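Long-range contacts in glucanase (Clostridium thermocellum, PDB 5GXX), which probably hydrolyses internal beta-1,4-glucosidic bonds of cellulose as a family 9 endoglucanase of the cellulosome: residues A[127-131]-A[538-543]; A[368-372]-A[542-548]; A[465-470]-A[547-551]. The protein carries 1 engineered substitution. One frame throughout, in Å; residues are numbered along the deposited sequence.

Interaction 1 (A[127-131]-A[538-543]); sequences VIEKE and TNICPI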
loop_
_atom_site.group_PDB
_atom_site.type_symbol
_atom_site.label_atom_id
_atom_site.label_comp_id
_atom_site.label_asym_id
_atom_site.label_seq_id
_atom_site.Cartn_x
_atom_site.Cartn_y
_atom_site.Cartn_z
ATOM N N VAL A 127 -6.759 -25.163 -5.416
ATOM C CA VAL A 127 -6.565 -24.090 -4.434
ATOM C C VAL A 127 -7.642 -23.005 -4.499
ATOM O O VAL A 127 -7.576 -22.038 -3.739
ATOM C CB VAL A 127 -5.141 -23.470 -4.524
ATOM C CG1 VAL A 127 -4.088 -24.539 -4.181
ATOM C CG2 VAL A 127 -4.898 -22.865 -5.894
ATOM N N ILE A 128 -8.658 -23.161 -5.346
ATOM C CA ILE A 128 -9.658 -22.089 -5.539
ATOM C C ILE A 128 -10.462 -21.737 -4.278
ATOM O O ILE A 128 -10.914 -20.596 -4.129
ATOM C CB ILE A 128 -10.605 -22.357 -6.749
ATOM C CG1 ILE A 128 -11.320 -21.064 -7.174
ATOM C CG2 ILE A 128 -11.606 -23.449 -6.420
ATOM C CD1 ILE A 128 -12.034 -21.173 -8.515
ATOM N N GLU A 129 -10.643 -22.692 -3.369
ATOM C CA GLU A 129 -11.394 -22.425 -2.144
ATOM C C GLU A 129 -10.668 -21.486 -1.182
ATOM O O GLU A 129 -11.307 -20.913 -0.300
ATOM C CB GLU A 129 -11.793 -23.731 -1.452
ATOM C CG GLU A 129 -12.754 -24.556 -2.299
ATOM C CD GLU A 129 -13.101 -25.901 -1.685
ATOM O OE1 GLU A 129 -12.291 -26.448 -0.904
ATOM O OE2 GLU A 129 -14.175 -26.433 -2.022
ATOM N N LYS A 130 -9.360 -21.311 -1.356
ATOM C CA LYS A 130 -8.616 -20.304 -0.609
ATOM C C LYS A 130 -8.895 -18.900 -1.134
ATOM O O LYS A 130 -8.766 -17.929 -0.384
ATOM C CB LYS A 130 -7.108 -20.584 -0.636
ATOM C CG LYS A 130 -6.668 -21.882 0.055
ATOM C CD LYS A 130 -6.964 -21.926 1.558
ATOM C CE LYS A 130 -6.171 -20.922 2.364
ATOM N NZ LYS A 130 -6.090 -21.347 3.803
ATOM N N GLU A 131 -9.290 -18.796 -2.403
ATOM C CA GLU A 131 -9.598 -17.520 -3.049
ATOM C C GLU A 131 -11.054 -17.070 -2.871
ATOM O O GLU A 131 -11.316 -15.885 -2.632
ATOM C CB GLU A 131 -9.244 -17.590 -4.543
ATOM C CG GLU A 131 -9.692 -16.375 -5.367
ATOM C CD GLU A 131 -8.966 -15.092 -4.996
ATOM O OE1 GLU A 131 -7.903 -15.152 -4.345
ATOM O OE2 GLU A 131 -9.444 -14.005 -5.376
ATOM N N THR A 538 -1.315 -23.466 5.130
ATOM C CA THR A 538 -2.187 -23.493 3.953
ATOM C C THR A 538 -2.441 -22.085 3.414
ATOM O O THR A 538 -2.883 -21.914 2.274
ATOM C CB THR A 538 -3.547 -24.173 4.198
ATOM O OG1 THR A 538 -4.326 -23.368 5.094
ATOM C CG2 THR A 538 -3.374 -25.588 4.762
ATOM N N ASN A 539 -2.148 -21.086 4.247
ATOM C CA ASN A 539 -2.283 -19.698 3.815
ATOM C C ASN A 539 -1.183 -19.272 2.865
ATOM O O ASN A 539 -1.253 -18.189 2.295
ATOM C CB ASN A 539 -2.270 -18.769 5.028
ATOM C CG ASN A 539 -3.556 -18.838 5.813
ATOM O OD1 ASN A 539 -3.566 -18.724 7.039
ATOM N ND2 ASN A 539 -4.653 -19.054 5.107
ATOM N N ILE A 540 -0.163 -20.114 2.734
ATOM C CA ILE A 540 0.833 -19.937 1.688
ATOM C C ILE A 540 0.324 -20.816 0.555
ATOM O O ILE A 540 0.374 -22.037 0.641
ATOM C CB ILE A 540 2.255 -20.356 2.141
ATOM C CG1 ILE A 540 2.633 -19.673 3.464
ATOM C CG2 ILE A 540 3.274 -20.026 1.033
ATOM C CD1 ILE A 540 3.946 -20.201 4.027
ATOM N N CYS A 541 -0.201 -20.189 -0.495
ATOM C CA CYS A 541 -0.849 -20.942 -1.568
ATOM C C CYS A 541 -0.789 -20.181 -2.885
ATOM O O CYS A 541 -0.717 -18.945 -2.903
ATOM C CB CYS A 541 -2.305 -21.239 -1.205
ATOM S SG CYS A 541 -3.262 -19.813 -0.662
ATOM N N PRO A 542 -0.782 -20.922 -4.007
ATOM C CA PRO A 542 -0.549 -20.270 -5.285
ATOM C C PRO A 542 -1.796 -19.590 -5.871
ATOM O O PRO A 542 -2.245 -19.945 -6.962
ATOM C CB PRO A 542 -0.067 -21.445 -6.153
ATOM C CG PRO A 542 -0.758 -22.651 -5.563
ATOM C CD PRO A 542 -0.539 -22.379 -4.100
ATOM N N ILE A 543 -2.325 -18.581 -5.183
ATOM C CA ILE A 543 -3.605 -17.975 -5.568
ATOM C C ILE A 543 -3.545 -16.506 -5.964
ATOM O O ILE A 543 -4.577 -15.897 -6.306
ATOM C CB ILE A 543 -4.711 -18.146 -4.499
ATOM C CG1 ILE A 543 -4.450 -17.279 -3.257
ATOM C CG2 ILE A 543 -4.933 -19.619 -4.131
ATOM C CD1 ILE A 543 -5.623 -17.231 -2.305
HETATM O O HOH W 1 -5.908 -13.789 -5.130
#
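The contact of V127, K130 and E131 with the 538-543 loop is a mixed apolar and polar interface between two modules: short helix 128-131 of the family 9 catalytic part meets the loop joining strands 527-534 and 549-557 of the beta-rich C-terminal part. I543 is its apolar centre. CG2 of I543 packs on CG2 of V127 (3.7 Å), while its CD1 reaches the helix backbone at K130 O (3.7 Å) and also touches the E131 carboxylate at OE1. With CG1 placed between the backbone N and the carbonyl carbon (chi1 71°), both arms of the isoleucine are turned to 127-131, CG2 to V127 and CD1 to the helix. P542 adds its ring, CG lying 4.1 Å from V127 CG1; it is the centre of an inverse gamma turn, closed by I543 N and C541 O at 2.8 Å. K130 runs along the loop instead of reaching straight out. Its CB rests on C541 SG (3.9 Å), bends at chi2 and chi3 curl the chain, and NZ donates to T538 OG1 (3.0 Å), a hydroxyl also bonded to D536. At the other end a water donates to both E131 OE1 and I543 O, the latter at 2.8 Å, and W121 NE1 bonds the same carbonyl. Behind the loop, I540 and P542 lean on L467 and N469 of strand 460-469, while I128 packs on T39 and W121 beside the helix.

Interaction 2 (A[368-372]-A[542-548]); sequences GTWLD and PIGQEQY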
loop_
_atom_site.group_PDB
_atom_site.type_symbol
_atom_site.label_atom_id
_atom_site.label_comp_id
_atom_site.label_asym_id
_atom_site.label_seq_id
_atom_site.Cartn_x
_atom_site.Cartn_y
_atom_site.Cartn_z
ATOM N N GLY A 368 -0.888 -23.749 -14.619
ATOM C CA GLY A 368 -0.154 -23.889 -13.369
ATOM C C GLY A 368 0.521 -22.617 -12.889
ATOM O O GLY A 368 1.697 -22.644 -12.535
ATOM N N THR A 369 -0.199 -21.498 -12.879
ATOM C CA THR A 369 0.356 -20.313 -12.245
ATOM C C THR A 369 0.353 -20.382 -10.711
ATOM O O THR A 369 -0.273 -21.250 -10.088
ATOM C CB THR A 369 -0.334 -19.037 -12.742
ATOM O OG1 THR A 369 0.452 -17.902 -12.358
ATOM C CG2 THR A 369 -1.734 -18.937 -12.150
ATOM N N TRP A 370 1.087 -19.447 -10.105
ATOM C CA TRP A 370 1.053 -19.247 -8.661
ATOM C C TRP A 370 0.607 -17.850 -8.268
ATOM O O TRP A 370 0.464 -17.558 -7.070
ATOM C CB TRP A 370 2.413 -19.545 -8.020
ATOM C CG TRP A 370 3.592 -18.869 -8.688
ATOM C CD1 TRP A 370 4.211 -17.707 -8.297
ATOM C CD2 TRP A 370 4.262 -19.298 -9.879
ATOM N NE1 TRP A 370 5.269 -17.424 -9.146
ATOM C CE2 TRP A 370 5.305 -18.375 -10.135
ATOM C CE3 TRP A 370 4.113 -20.403 -10.737
ATOM C CZ2 TRP A 370 6.171 -18.497 -11.227
ATOM C CZ3 TRP A 370 4.980 -20.525 -11.823
ATOM C CH2 TRP A 370 5.988 -19.570 -12.068
ATOM N N LEU A 371 0.396 -16.976 -9.247
ATOM C CA LEU A 371 0.164 -15.584 -8.860
ATOM C C LEU A 371 -0.884 -14.833 -9.659
ATOM O O LEU A 371 -0.786 -13.618 -9.856
ATOM C CB LEU A 371 1.470 -14.799 -8.697
ATOM C CG LEU A 371 2.547 -14.912 -9.786
ATOM C CD1 LEU A 371 2.015 -15.054 -11.189
ATOM C CD2 LEU A 371 3.529 -13.748 -9.695
ATOM N N ASP A 372 -1.915 -15.571 -10.070
ATOM C CA ASP A 372 -3.088 -14.973 -10.711
ATOM C C ASP A 372 -2.670 -14.150 -11.943
ATOM O O ASP A 372 -3.059 -12.996 -12.119
ATOM C CB ASP A 372 -3.896 -14.172 -9.670
ATOM C CG ASP A 372 -5.243 -13.715 -10.194
ATOM O OD1 ASP A 372 -5.744 -14.286 -11.182
ATOM O OD2 ASP A 372 -5.823 -12.767 -9.610
ATOM N N PRO A 542 -0.782 -20.922 -4.007
ATOM C CA PRO A 542 -0.549 -20.270 -5.285
ATOM C C PRO A 542 -1.796 -19.590 -5.871
ATOM O O PRO A 542 -2.245 -19.945 -6.962
ATOM C CB PRO A 542 -0.067 -21.445 -6.153
ATOM C CG PRO A 542 -0.758 -22.651 -5.563
ATOM C CD PRO A 542 -0.539 -22.379 -4.100
ATOM N N ILE A 543 -2.325 -18.581 -5.183
ATOM C CA ILE A 543 -3.605 -17.975 -5.568
ATOM C C ILE A 543 -3.545 -16.506 -5.964
ATOM O O ILE A 543 -4.577 -15.897 -6.306
ATOM C CB ILE A 543 -4.711 -18.146 -4.499
ATOM C CG1 ILE A 543 -4.450 -17.279 -3.257
ATOM C CG2 ILE A 543 -4.933 -19.619 -4.131
ATOM C CD1 ILE A 543 -5.623 -17.231 -2.305
ATOM N N GLY A 544 -2.336 -15.951 -5.892
ATOM C CA GLY A 544 -2.111 -14.547 -6.231
ATOM C C GLY A 544 -0.784 -14.039 -5.710
ATOM O O GLY A 544 -0.003 -14.764 -5.074
ATOM N N GLN A 545 -0.547 -12.759 -5.992
ATOM C CA GLN A 545 0.715 -12.100 -5.723
ATOM C C GLN A 545 1.100 -12.090 -4.244
ATOM O O GLN A 545 2.266 -12.297 -3.919
ATOM C CB GLN A 545 0.627 -10.668 -6.259
ATOM C CG GLN A 545 1.913 -9.877 -6.138
ATOM C CD GLN A 545 3.012 -10.431 -7.023
ATOM O OE1 GLN A 545 2.770 -10.818 -8.167
ATOM N NE2 GLN A 545 4.232 -10.453 -6.501
ATOM N N GLU A 546 0.131 -11.907 -3.353
ATOM C CA GLU A 546 0.425 -11.813 -1.925
ATOM C C GLU A 546 0.610 -13.191 -1.300
ATOM O O GLU A 546 1.448 -13.385 -0.432
ATOM C CB GLU A 546 -0.679 -11.045 -1.185
ATOM C CG GLU A 546 -0.839 -9.596 -1.654
ATOM C CD GLU A 546 0.487 -8.873 -1.784
ATOM O OE1 GLU A 546 1.214 -8.787 -0.767
ATOM O OE2 GLU A 546 0.801 -8.400 -2.902
ATOM N N GLN A 547 -0.147 -14.166 -1.787
ATOM C CA GLN A 547 -0.355 -15.411 -1.053
ATOM C C GLN A 547 0.646 -16.511 -1.385
ATOM O O GLN A 547 0.829 -17.418 -0.569
ATOM C CB GLN A 547 -1.796 -15.896 -1.261
ATOM C CG GLN A 547 -2.870 -14.865 -0.871
ATOM C CD GLN A 547 -3.437 -13.997 -2.003
ATOM O OE1 GLN A 547 -2.814 -13.701 -3.045
ATOM N NE2 GLN A 547 -4.659 -13.531 -1.752
ATOM N N TYR A 548 1.313 -16.437 -2.537
ATOM C CA TYR A 548 2.149 -17.560 -2.969
ATOM C C TYR A 548 3.434 -17.725 -2.158
ATOM O O TYR A 548 4.055 -18.778 -2.195
ATOM C CB TYR A 548 2.454 -17.492 -4.464
ATOM C CG TYR A 548 3.564 -16.545 -4.843
ATOM C CD1 TYR A 548 4.898 -16.934 -4.764
ATOM C CD2 TYR A 548 3.277 -15.266 -5.304
ATOM C CE1 TYR A 548 5.914 -16.079 -5.127
ATOM C CE2 TYR A 548 4.294 -14.395 -5.668
ATOM C CZ TYR A 548 5.610 -14.811 -5.584
ATOM O OH TYR A 548 6.629 -13.962 -5.949
HETATM O O HOH W 2 -2.681 -22.006 -8.796
HETATM O O HOH W 3 -2.998 -17.957 -9.007
#
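P542, the first residue of 542-548 to touch 368-372, sets its CB against W370 CB at 3.6 Å, a small apolar contact beside a wetter one. Its carbonyl accepts from two waters: one also donates to T369 O, and the other accepts from D372 N, so the two loops are stitched together through solvent. I543 adds its carbonyl O, which lies against D372 CB. At G544 the chains run CA against CA, 3.6 Å from G544 CA to L371 CA; G544 N gives W370 O a long, weak hydrogen bond (3.4 Å, 129° at the hydrogen). Q545 bends at chi2 and lies alongside L371, its OE1 3.4 Å from L371 CD2. Y548 closes the contact. Its CG sits between the backbone N and the carbonyl carbon (chi1 80°), and the ring presents a face to the tryptophan: W370 CD1 stands over the centre of the ring, 3.6 Å above its plane, in a T-shaped (edge-to-face) stack with planes at 69°. L371 runs beside the same ring, CB 3.9 Å from Y548 CD2. Around this joint, D372 OD1 accepts from W122 N, I543 reaches helix 128-131, and Y548 packs on N468 of strand 460-469, with R470 just beyond that strand against W370.

Interaction 3 (A[465-470]-A[547-551]); sequences ALLNNR and QYAAE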
loop_
_atom_site.group_PDB
_atom_site.type_symbol
_atom_site.label_atom_id
_atom_site.label_comp_id
_atom_site.label_asym_id
_atom_site.label_seq_id
_atom_site.Cartn_x
_atom_site.Cartn_y
_atom_site.Cartn_z
ATOM N N ALA A 465 13.543 -13.760 3.832
ATOM C CA ALA A 465 13.209 -15.103 3.348
ATOM C C ALA A 465 11.740 -15.221 2.938
ATOM O O ALA A 465 10.844 -14.814 3.669
ATOM C CB ALA A 465 13.551 -16.128 4.415
ATOM N N LEU A 466 11.521 -15.800 1.758
ATOM C CA LEU A 466 10.179 -16.001 1.228
ATOM C C LEU A 466 9.941 -17.497 1.098
ATOM O O LEU A 466 10.582 -18.153 0.280
ATOM C CB LEU A 466 10.061 -15.355 -0.155
ATOM C CG LEU A 466 9.526 -13.921 -0.154
ATOM C CD1 LEU A 466 10.480 -12.938 0.529
ATOM C CD2 LEU A 466 9.264 -13.521 -1.613
ATOM N N LEU A 467 9.045 -18.030 1.923
ATOM C CA LEU A 467 8.675 -19.448 1.809
ATOM C C LEU A 467 7.565 -19.560 0.763
ATOM O O LEU A 467 6.473 -19.005 0.930
ATOM C CB LEU A 467 8.221 -20.015 3.153
ATOM C CG LEU A 467 7.770 -21.485 3.093
ATOM C CD1 LEU A 467 8.866 -22.424 2.593
ATOM C CD2 LEU A 467 7.240 -21.951 4.445
ATOM N N ASN A 468 7.876 -20.266 -0.319
ATOM C CA ASN A 468 7.041 -20.353 -1.518
ATOM C C ASN A 468 6.182 -21.621 -1.575
ATOM O O ASN A 468 6.662 -22.716 -1.303
ATOM C CB ASN A 468 7.919 -20.349 -2.779
ATOM C CG ASN A 468 8.406 -18.969 -3.172
ATOM O OD1 ASN A 468 8.000 -18.429 -4.200
ATOM N ND2 ASN A 468 9.327 -18.409 -2.390
ATOM N N ASN A 469 4.929 -21.455 -1.985
ATOM C CA ASN A 469 4.108 -22.557 -2.499
ATOM C C ASN A 469 3.712 -22.282 -3.943
ATOM O O ASN A 469 2.733 -21.575 -4.210
ATOM C CB ASN A 469 2.848 -22.747 -1.647
ATOM C CG ASN A 469 1.956 -23.889 -2.141
ATOM O OD1 ASN A 469 2.208 -24.479 -3.193
ATOM N ND2 ASN A 469 0.888 -24.173 -1.403
ATOM N N ARG A 470 4.487 -22.866 -4.851
ATOM C CA ARG A 470 4.194 -22.835 -6.285
ATOM C C ARG A 470 3.874 -24.252 -6.750
ATOM O O ARG A 470 4.250 -24.678 -7.853
ATOM C CB ARG A 470 5.333 -22.217 -7.086
ATOM C CG ARG A 470 5.839 -20.880 -6.537
ATOM C CD ARG A 470 6.834 -20.271 -7.505
ATOM N NE ARG A 470 7.539 -19.167 -6.857
ATOM C CZ ARG A 470 8.503 -18.435 -7.412
ATOM N NH1 ARG A 470 8.873 -18.628 -8.673
ATOM N NH2 ARG A 470 9.072 -17.471 -6.694
ATOM N N GLN A 547 -0.147 -14.166 -1.787
ATOM C CA GLN A 547 -0.355 -15.411 -1.053
ATOM C C GLN A 547 0.646 -16.511 -1.385
ATOM O O GLN A 547 0.829 -17.418 -0.569
ATOM C CB GLN A 547 -1.796 -15.896 -1.261
ATOM C CG GLN A 547 -2.870 -14.865 -0.871
ATOM C CD GLN A 547 -3.437 -13.997 -2.003
ATOM O OE1 GLN A 547 -2.814 -13.701 -3.045
ATOM N NE2 GLN A 547 -4.659 -13.531 -1.752
ATOM N N TYR A 548 1.313 -16.437 -2.537
ATOM C CA TYR A 548 2.149 -17.560 -2.969
ATOM C C TYR A 548 3.434 -17.725 -2.158
ATOM O O TYR A 548 4.055 -18.778 -2.195
ATOM C CB TYR A 548 2.454 -17.492 -4.464
ATOM C CG TYR A 548 3.564 -16.545 -4.843
ATOM C CD1 TYR A 548 4.898 -16.934 -4.764
ATOM C CD2 TYR A 548 3.277 -15.266 -5.304
ATOM C CE1 TYR A 548 5.914 -16.079 -5.127
ATOM C CE2 TYR A 548 4.294 -14.395 -5.668
ATOM C CZ TYR A 548 5.610 -14.811 -5.584
ATOM O OH TYR A 548 6.629 -13.962 -5.949
ATOM N N ALA A 549 3.825 -16.695 -1.411
ATOM C CA ALA A 549 4.970 -16.840 -0.522
ATOM C C ALA A 549 4.734 -15.999 0.725
ATOM O O ALA A 549 4.068 -14.962 0.653
ATOM C CB ALA A 549 6.268 -16.430 -1.221
ATOM N N ALA A 550 5.278 -16.453 1.849
ATOM C CA ALA A 550 5.299 -15.632 3.054
ATOM C C ALA A 550 6.692 -15.057 3.323
ATOM O O ALA A 550 7.684 -15.804 3.345
ATOM C CB ALA A 550 4.808 -16.455 4.230
ATOM N N GLU A 551 6.760 -13.734 3.500
ATOM C CA GLU A 551 8.010 -13.020 3.744
ATOM C C GLU A 551 8.258 -12.820 5.230
ATOM O O GLU A 551 7.360 -12.400 5.965
ATOM C CB GLU A 551 8.034 -11.676 3.015
ATOM C CG GLU A 551 9.304 -10.872 3.282
ATOM C CD GLU A 551 9.409 -9.605 2.449
ATOM O OE1 GLU A 551 8.706 -9.475 1.423
ATOM O OE2 GLU A 551 10.211 -8.726 2.825
#
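L466, L467 and N468 pair with E551, A550 and A549 as antiparallel beta strands, 460-469 against 549-557, with axes 165° apart. The backbone bonds come first. L467 and A550 form the hydrogen-bonded pair, joined by L467 N to A550 O and A550 N to L467 O, both 3.0 Å. The non-hydrogen-bonded pairs L466-E551 and N468-A549 lie to either side of it, and CA-H...O contacts supplement the bonds, among them L466 CA to A550 O. Where segment 547-551 enters its strand, N469 N donates to Y548 O at 2.8 Å.

Apolar packing is concentrated on the face carrying L466, N468, A549 and E551. L466 crosses the aliphatic part of E551, CD1 to CG 3.6 Å, and its CB meets A549 CB at 4.1 Å. E551 is extended, CG anti to the backbone N (chi1 178°), and its OE2 bonds Q553.

The polar group on this face is built around N468. R470 grips the single atom N468 OD1 side-on with NE (2.8 Å) and NH2 (2.9 Å), both donors coming from the same face of the amide plane. N468 ND2 bonds L466 O from above the carbonyl plane, and also E450. The doubly held OD1 lies at the edge of the Y548 ring, near its plane, 3.3 Å from CE1. The R470 side chain runs beside that ring, pointing the same way, with guanidinium and ring planes 84° apart; R470 NH2 also forms a salt bridge with E450. Donors on OD1 and an acceptor at ND2 probably polarise the amide.

Strand 447-456 flanks 460-469 on its other edge, while the face with L467 and A550 packs on Y534 of strand 527-534; L467 also meets L481 and Y483 of strand 481-488, as between the layers of a beta sandwich.

How the interactions relate
Following the chain from the N terminus, helix 128-131, loop 368-372 and then strand 460-469 come first, and all three meet their partners only after strand 527-534. Interaction 1 closes a span of 406 intervening residues, interaction 2 one of 169 and interaction 3 one of 76. The segments of interaction 1 alternate with those of each other contact, so it crosses both; interactions 2 and 3 finish on the same part of the chain and share Q547 and Y548. Interactions 1 and 2 share P542 and I543. One connection, 538-548, thus serves two catalytic-module elements, while interaction 3 fixes its exit to the beta module. C541 N to Q547 O, a probable hydrogen bond, links interaction 1 to the end of the connection shared by interactions 2 and 3.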